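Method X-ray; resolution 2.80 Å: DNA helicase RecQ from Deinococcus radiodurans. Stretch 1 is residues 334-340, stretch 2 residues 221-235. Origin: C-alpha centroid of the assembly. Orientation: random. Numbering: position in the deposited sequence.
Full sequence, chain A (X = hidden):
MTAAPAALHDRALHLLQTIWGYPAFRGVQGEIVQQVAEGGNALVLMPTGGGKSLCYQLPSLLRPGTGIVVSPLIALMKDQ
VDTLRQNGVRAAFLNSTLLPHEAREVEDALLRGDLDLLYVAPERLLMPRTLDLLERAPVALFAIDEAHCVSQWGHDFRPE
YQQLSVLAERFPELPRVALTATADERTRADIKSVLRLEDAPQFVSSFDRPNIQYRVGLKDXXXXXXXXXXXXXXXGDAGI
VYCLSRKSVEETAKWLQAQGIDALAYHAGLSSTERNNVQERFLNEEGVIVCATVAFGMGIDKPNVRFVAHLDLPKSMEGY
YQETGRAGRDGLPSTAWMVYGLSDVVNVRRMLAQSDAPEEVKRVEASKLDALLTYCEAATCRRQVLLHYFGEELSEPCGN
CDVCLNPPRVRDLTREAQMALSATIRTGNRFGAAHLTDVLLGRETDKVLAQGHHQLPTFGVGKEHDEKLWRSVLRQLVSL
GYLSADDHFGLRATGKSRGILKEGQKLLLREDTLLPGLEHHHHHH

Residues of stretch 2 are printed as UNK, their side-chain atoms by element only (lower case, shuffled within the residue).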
ATOM      1  N   SER A 334       5.237  12.883  16.006  1.00 30.64           N
ATOM      2  CA  SER A 334       6.476  12.570  15.345  1.00 31.04           C
ATOM      3  C   SER A 334       6.415  13.180  13.966  1.00 31.46           C
ATOM      4  O   SER A 334       5.328  13.469  13.471  1.00 34.08           O
ATOM      5  CB  SER A 334       6.703  11.066  15.283  1.00 35.74           C
ATOM      6  OG  SER A 334       6.821  10.546  16.587  1.00 37.90           O
ATOM      7  N   THR A 335       7.581  13.413  13.370  1.00 31.21           N
ATOM      8  CA  THR A 335       7.674  14.048  12.063  1.00 29.01           C
ATOM      9  C   THR A 335       8.236  13.093  11.031  1.00 30.88           C
ATOM     10  O   THR A 335       9.223  12.406  11.286  1.00 28.78           O
ATOM     11  CB  THR A 335       8.606  15.269  12.061  1.00 35.11           C
ATOM     12  OG1 THR A 335       8.390  16.106  13.213  1.00 37.96           O
ATOM     13  CG2 THR A 335       8.456  16.033  10.736  1.00 30.26           C
ATOM     14  N   ALA A 336       7.623  13.044   9.861  1.00 33.11           N
ATOM     15  CA  ALA A 336       8.263  12.396   8.739  1.00 26.89           C
ATOM     16  C   ALA A 336       8.711  13.515   7.844  1.00 29.54           C
ATOM     17  O   ALA A 336       7.894  14.336   7.430  1.00 28.82           O
ATOM     18  CB  ALA A 336       7.334  11.446   8.041  1.00 31.31           C
ATOM     19  N   TRP A 337      10.023  13.570   7.610  1.00 30.96           N
ATOM     20  CA  TRP A 337      10.708  14.676   6.938  1.00 25.73           C
ATOM     21  C   TRP A 337      11.500  14.125   5.760  1.00 31.43           C
ATOM     22  O   TRP A 337      12.341  13.229   5.942  1.00 29.81           O
ATOM     23  CB  TRP A 337      11.619  15.344   7.938  1.00 28.87           C
ATOM     24  CG  TRP A 337      12.452  16.516   7.528  1.00 28.94           C
ATOM     25  CD1 TRP A 337      12.197  17.828   7.801  1.00 29.94           C
ATOM     26  CD2 TRP A 337      13.740  16.480   6.886  1.00 29.14           C
ATOM     27  NE1 TRP A 337      13.233  18.620   7.343  1.00 36.88           N
ATOM     28  CE2 TRP A 337      14.191  17.818   6.776  1.00 33.09           C
ATOM     29  CE3 TRP A 337      14.553  15.452   6.392  1.00 28.03           C
ATOM     30  CZ2 TRP A 337      15.414  18.156   6.177  1.00 25.57           C
ATOM     31  CZ3 TRP A 337      15.762  15.794   5.780  1.00 29.83           C
ATOM     32  CH2 TRP A 337      16.182  17.137   5.697  1.00 29.00           C
ATOM     33  N   MET A 338      11.216  14.610   4.550  1.00 31.18           N
ATOM     34  CA  MET A 338      11.916  14.128   3.352  1.00 30.15           C
ATOM     35  C   MET A 338      12.279  15.258   2.380  1.00 33.22           C
ATOM     36  O   MET A 338      11.481  16.162   2.068  1.00 28.13           O
ATOM     37  CB  MET A 338      11.098  13.064   2.612  1.00 30.23           C
ATOM     38  CG  MET A 338      11.639  12.712   1.210  1.00 31.42           C
ATOM     39  SD  MET A 338      10.819  11.330   0.359  1.00 43.96           S
ATOM     40  CE  MET A 338       9.245  12.036  -0.082  1.00 33.23           C
ATOM     41  N   VAL A 339      13.506  15.175   1.890  1.00 33.75           N
ATOM     42  CA  VAL A 339      13.953  16.066   0.847  1.00 36.89           C
ATOM     43  C   VAL A 339      14.397  15.231  -0.337  1.00 36.30           C
ATOM     44  O   VAL A 339      14.953  14.146  -0.199  1.00 35.81           O
ATOM     45  CB  VAL A 339      15.114  16.992   1.299  1.00 33.60           C
ATOM     46  CG1 VAL A 339      14.602  18.150   2.173  1.00 27.77           C
ATOM     47  CG2 VAL A 339      16.244  16.179   1.955  1.00 25.48           C
ATOM     48  N   TYR A 340      14.115  15.752  -1.513  1.00 38.40           N
ATOM     49  CA  TYR A 340      14.510  15.099  -2.726  1.00 38.17           C
ATOM     50  C   TYR A 340      14.746  16.235  -3.705  1.00 40.63           C
ATOM     51  O   TYR A 340      14.212  17.344  -3.535  1.00 39.26           O
ATOM     52  CB  TYR A 340      13.424  14.121  -3.204  1.00 39.11           C
ATOM     53  CG  TYR A 340      12.283  14.789  -3.938  1.00 33.38           C
ATOM     54  CD1 TYR A 340      11.347  15.554  -3.266  1.00 28.73           C
ATOM     55  CD2 TYR A 340      12.147  14.642  -5.316  1.00 34.34           C
ATOM     56  CE1 TYR A 340      10.320  16.164  -3.957  1.00 31.39           C
ATOM     57  CE2 TYR A 340      11.129  15.239  -6.002  1.00 26.19           C
ATOM     58  CZ  TYR A 340      10.236  16.000  -5.327  1.00 26.15           C
ATOM     59  OH  TYR A 340       9.240  16.594  -6.034  1.00 37.95           O
ATOM     60  N   UNK A 221      21.754  20.889   0.066  1.00 38.19           N
ATOM     61  CA  UNK A 221      22.684  20.486   1.123  1.00 46.36           C
ATOM     62  C   UNK A 221      21.910  19.609   2.092  1.00 44.69           C
ATOM     63  O   UNK A 221      21.595  20.031   3.197  1.00 43.55           O
ATOM     64  c   UNK A 221      23.339  21.683   1.857  1.00 54.21           C
ATOM     65  o   UNK A 221      24.220  22.452   1.032  1.00 55.82           O
ATOM     66  N   UNK A 222      21.576  18.394   1.667  1.00 44.05           N
ATOM     67  CA  UNK A 222      20.669  17.576   2.479  1.00 49.42           C
ATOM     68  C   UNK A 222      21.222  17.288   3.896  1.00 44.97           C
ATOM     69  O   UNK A 222      20.452  17.373   4.848  1.00 41.31           O
ATOM     70  c   UNK A 222      20.528  16.281   1.664  1.00 39.86           C
ATOM     71  c   UNK A 222      22.097  17.671   0.504  1.00 39.52           C
ATOM     72  c   UNK A 222      21.731  16.228   0.815  1.00 41.90           C
ATOM     73  N   UNK A 223      22.523  17.012   4.030  1.00 46.39           N
ATOM     74  CA  UNK A 223      23.144  16.825   5.349  1.00 44.81           C
ATOM     75  C   UNK A 223      23.071  18.120   6.187  1.00 48.26           C
ATOM     76  O   UNK A 223      22.876  18.078   7.403  1.00 46.96           O
ATOM     77  n   UNK A 223      28.187  14.448   3.270  1.00 58.18           N
ATOM     78  c   UNK A 223      24.713  14.826   5.039  1.00 46.61           C
ATOM     79  c   UNK A 223      26.142  14.314   4.789  1.00 51.43           C
ATOM     80  c   UNK A 223      26.888  15.091   3.701  1.00 59.47           C
ATOM     81  c   UNK A 223      24.597  16.341   5.211  1.00 40.94           C
ATOM     82  N   UNK A 224      23.167  19.279   5.544  1.00 46.54           N
ATOM     83  CA  UNK A 224      22.977  20.531   6.289  1.00 47.43           C
ATOM     84  C   UNK A 224      21.522  20.706   6.735  1.00 45.46           C
ATOM     85  O   UNK A 224      21.245  21.115   7.874  1.00 44.26           O
ATOM     86  c   UNK A 224      23.424  21.749   5.452  1.00 43.63           C
ATOM     87  o   UNK A 224      24.848  21.725   5.343  1.00 39.49           O
ATOM     88  c   UNK A 224      22.969  23.060   6.093  1.00 32.24           C
ATOM     89  N   UNK A 225      20.597  20.400   5.827  1.00 44.30           N
ATOM     90  CA  UNK A 225      19.179  20.567   6.098  1.00 38.98           C
ATOM     91  C   UNK A 225      18.754  19.671   7.249  1.00 41.79           C
ATOM     92  O   UNK A 225      17.979  20.089   8.121  1.00 38.20           O
ATOM     93  n   UNK A 225      16.753  21.942   2.044  1.00 30.85           N
ATOM     94  o   UNK A 225      18.084  20.125   1.967  1.00 39.23           O
ATOM     95  c   UNK A 225      18.161  21.481   3.964  1.00 43.23           C
ATOM     96  c   UNK A 225      17.647  21.119   2.570  1.00 41.11           C
ATOM     97  c   UNK A 225      18.364  20.261   4.854  1.00 38.35           C
ATOM     98  N   UNK A 226      19.286  18.448   7.240  1.00 38.15           N
ATOM     99  CA  UNK A 226      18.902  17.428   8.186  1.00 34.12           C
ATOM    100  C   UNK A 226      19.306  17.799   9.587  1.00 40.98           C
ATOM    101  O   UNK A 226      18.507  17.707  10.525  1.00 44.81           O
ATOM    102  c   UNK A 226      17.821  14.655   8.892  1.00 37.44           C
ATOM    103  c   UNK A 226      20.127  13.743   8.676  1.00 43.76           C
ATOM    104  c   UNK A 226      19.282  15.016   8.875  1.00 43.02           C
ATOM    105  c   UNK A 226      19.526  16.089   7.812  1.00 33.18           C
ATOM    106  N   UNK A 227      20.554  18.214   9.726  1.00 41.85           N
ATOM    107  CA  UNK A 227      21.113  18.563  11.013  1.00 38.36           C
ATOM    108  C   UNK A 227      20.330  19.726  11.567  1.00 39.37           C
ATOM    109  O   UNK A 227      19.971  19.757  12.750  1.00 37.62           O
ATOM    110  c   UNK A 227      23.308  19.234  12.192  1.00 45.73           C
ATOM    111  c   UNK A 227      24.782  19.341  11.905  1.00 51.73           C
ATOM    112  c   UNK A 227      22.603  18.880  10.893  1.00 45.47           C
ATOM    113  c   UNK A 227      23.074  18.116  13.186  1.00 44.69           C
ATOM    114  N   UNK A 228      20.046  20.699  10.716  1.00 39.81           N
ATOM    115  CA  UNK A 228      19.268  21.803  11.224  1.00 39.27           C
ATOM    116  C   UNK A 228      17.912  21.263  11.749  1.00 44.08           C
ATOM    117  O   UNK A 228      17.463  21.651  12.823  1.00 44.69           O
ATOM    118  c   UNK A 228      18.242  24.006  10.669  1.00 40.86           C
ATOM    119  c   UNK A 228      16.485  25.308  10.927  1.00 55.48           C
ATOM    120  n   UNK A 228      17.453  25.785  11.688  1.00 57.25           N
ATOM    121  c   UNK A 228      19.032  22.853  10.162  1.00 29.90           C
ATOM    122  n   UNK A 228      16.934  24.234  10.303  1.00 48.33           N
ATOM    123  c   UNK A 228      18.562  24.985  11.549  1.00 54.87           C
ATOM    124  N   UNK A 229      17.302  20.330  11.011  1.00 37.89           N
ATOM    125  CA  UNK A 229      16.044  19.716  11.415  1.00 38.58           C
ATOM    126  C   UNK A 229      16.192  19.017  12.761  1.00 41.09           C
ATOM    127  O   UNK A 229      15.427  19.255  13.691  1.00 39.12           O
ATOM    128  c   UNK A 229      12.111  17.613  11.416  1.00 29.82           C
ATOM    129  c   UNK A 229      12.246  16.216  11.448  1.00 29.75           C
ATOM    130  c   UNK A 229      13.178  18.407  11.051  1.00 26.36           C
ATOM    131  c   UNK A 229      13.459  15.648  11.135  1.00 30.41           C
ATOM    132  c   UNK A 229      15.570  18.721  10.326  1.00 39.56           C
ATOM    133  c   UNK A 229      14.533  16.463  10.767  1.00 29.47           C
ATOM    134  c   UNK A 229      14.399  17.849  10.731  1.00 30.37           C
ATOM    135  N   UNK A 230      17.213  18.183  12.873  1.00 40.28           N
ATOM    136  CA  UNK A 230      17.405  17.413  14.078  1.00 40.97           C
ATOM    137  C   UNK A 230      17.662  18.279  15.305  1.00 42.45           C
ATOM    138  O   UNK A 230      17.150  17.994  16.371  1.00 46.03           O
ATOM    139  c   UNK A 230      18.539  16.419  13.891  1.00 45.31           C
ATOM    140  c   UNK A 230      18.129  15.406  12.816  1.00 39.20           C
ATOM    141  c   UNK A 230      18.872  15.736  15.218  1.00 44.00           C
ATOM    142  c   UNK A 230      19.135  14.343  12.574  1.00 41.59           C
ATOM    143  N   UNK A 231      18.430  19.347  15.164  1.00 45.06           N
ATOM    144  CA  UNK A 231      18.736  20.184  16.324  1.00 43.72           C
ATOM    145  C   UNK A 231      17.591  21.118  16.652  1.00 44.42           C
ATOM    146  O   UNK A 231      17.269  21.347  17.814  1.00 43.81           O
ATOM    147  c   UNK A 231      22.532  20.974  16.083  1.00 56.59           C
ATOM    148  n   UNK A 231      23.710  20.145  16.304  1.00 59.06           N
ATOM    149  n   UNK A 231      25.111  21.554  15.129  1.00 63.64           N
ATOM    150  n   UNK A 231      25.937  19.617  16.092  1.00 67.04           N
ATOM    151  c   UNK A 231      20.006  20.995  16.099  1.00 47.38           C
ATOM    152  c   UNK A 231      24.921  20.443  15.848  1.00 68.43           C
ATOM    153  c   UNK A 231      21.267  20.212  16.439  1.00 57.23           C
ATOM    154  N   UNK A 232      16.978  21.675  15.621  1.00 46.85           N
ATOM    155  CA  UNK A 232      15.914  22.627  15.857  1.00 49.47           C
ATOM    156  C   UNK A 232      14.679  21.904  16.413  1.00 50.04           C
ATOM    157  O   UNK A 232      14.065  22.392  17.358  1.00 54.28           O
ATOM    158  o   UNK A 232      13.439  25.479  16.431  1.00 75.82           O
ATOM    159  o   UNK A 232      15.408  26.141  15.663  1.00 67.34           O
ATOM    160  c   UNK A 232      14.403  25.383  15.636  1.00 66.74           C
ATOM    161  c   UNK A 232      15.610  23.416  14.569  1.00 50.12           C
ATOM    162  c   UNK A 232      14.343  24.282  14.600  1.00 55.97           C
ATOM    163  N   UNK A 233      14.345  20.725  15.885  1.00 48.64           N
ATOM    164  CA  UNK A 233      13.055  20.110  16.227  1.00 43.50           C
ATOM    165  C   UNK A 233      13.123  18.785  17.016  1.00 45.54           C
ATOM    166  O   UNK A 233      12.166  18.452  17.727  1.00 42.41           O
ATOM    167  c   UNK A 233      12.214  19.875  14.963  1.00 34.94           C
ATOM    168  o   UNK A 233       9.270  20.414  13.742  1.00 48.14           O
ATOM    169  c   UNK A 233      11.402  21.083  14.530  1.00 46.51           C
ATOM    170  c   UNK A 233      10.421  20.785  13.384  1.00 52.04           C
ATOM    171  o   UNK A 233      10.779  20.918  12.169  1.00 32.80           O
ATOM    172  N   UNK A 234      14.227  18.035  16.912  1.00 41.54           N
ATOM    173  CA  UNK A 234      14.315  16.756  17.622  1.00 36.32           C
ATOM    174  C   UNK A 234      15.665  16.481  18.302  1.00 42.91           C
ATOM    175  O   UNK A 234      16.182  15.368  18.232  1.00 46.58           O
ATOM    176  c   UNK A 234      11.904  16.084  15.157  1.00 39.81           C
ATOM    177  c   UNK A 234      12.517  15.630  16.272  1.00 43.13           C
ATOM    178  n   UNK A 234      11.515  15.170  17.100  1.00 42.98           N
ATOM    179  n   UNK A 234      10.556  15.881  15.322  1.00 40.92           N
ATOM    180  c   UNK A 234      10.348  15.332  16.505  1.00 42.26           C
ATOM    181  c   UNK A 234      13.959  15.622  16.671  1.00 41.50           C
ATOM    182  N   UNK A 235      16.188  17.484  19.042  1.00 45.92           N
ATOM    183  CA  UNK A 235      17.568  17.539  19.521  1.00 39.07           C
ATOM    184  C   UNK A 235      18.148  16.238  20.080  1.00 47.68           C
ATOM    185  O   UNK A 235      19.230  15.844  19.608  1.00 59.64           O
ATOM    186  c   UNK A 235      17.484  18.582  20.624  1.00 39.23           C
ATOM    187  c   UNK A 235      15.380  18.572  19.641  1.00 40.87           C
ATOM    188  c   UNK A 235      16.376  19.471  20.185  1.00 33.54           C
TER

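Position 221 has one carbon and then one oxygen, and lies out of reach of the strand. It is Ser221, at the N-cap position. Position 222 has three carbons that close a ring onto the backbone N; its CB lies 4.3 Å from Val339 CG2. It is Pro222. Position 223 has four carbons in a row ending in nitrogen, and its CB points away from the strand. It is Lys223. Position 224 has a first carbon carrying one oxygen and one carbon. It is Thr224, exposed and without contact.

Position 225 has three carbons, the third carrying one oxygen and one nitrogen; its CB is 3.9 Å from Trp337 CZ2. It is Gln225, with OE1 4.0 Å from Val339 CG1. Position 226 has four carbons forked at the second, beside the indole. It is Leu226, with CD1 3.9 Å from Trp337 CZ3. Position 227 repeats that fork, but its CB points away. It is Leu227.

Position 228 has one carbon and a five-membered ring of three carbons and two nitrogens. It is His228, exposed and without contact. Position 229 has one carbon and a ring of six carbons, lying against the indole. It is Phe229. Position 230 has four carbons forked at the first, one arm two carbons long. It is Ile230, buried but out of reach of the strand.

Position 231 has three carbons, a nitrogen, then a carbon carrying two more nitrogens. It is Arg231, which touches a crystal neighbour. Position 232 has three carbons, the third carrying two oxygens. It is Glu232, out of reach of the strand; it too touches a crystal neighbour. Position 233 has the same pattern, and its CB points toward the strand. It is Glu233, whose carboxylate is hydrogen-bonded elsewhere in the structure.

Position 234 has one carbon and a five-membered ring with two nitrogens, one of them near Thr335. It is His234. Position 235 closes three carbons onto the backbone N. It is Pro235, exposed and out of reach.

The helix runs nearly antiparallel to the strand, at 163°. Thr335, Trp337 and Val339 point toward it. Phe229 stacks face to face on the five-membered ring of Trp337, with centroids 3.9 Å apart and planes at 13°. The edge of the Phe229 ring meets Thr335, with CZ 3.8 Å from Thr335 CB. Past the helix end, His234 NE2 and Thr335 OG1 form a 3.0 Å hydrogen bond. This adds one polar link to a mainly apolar contact.

Stretch 2, residues 221-235: SPKTQLLHFIREEHP
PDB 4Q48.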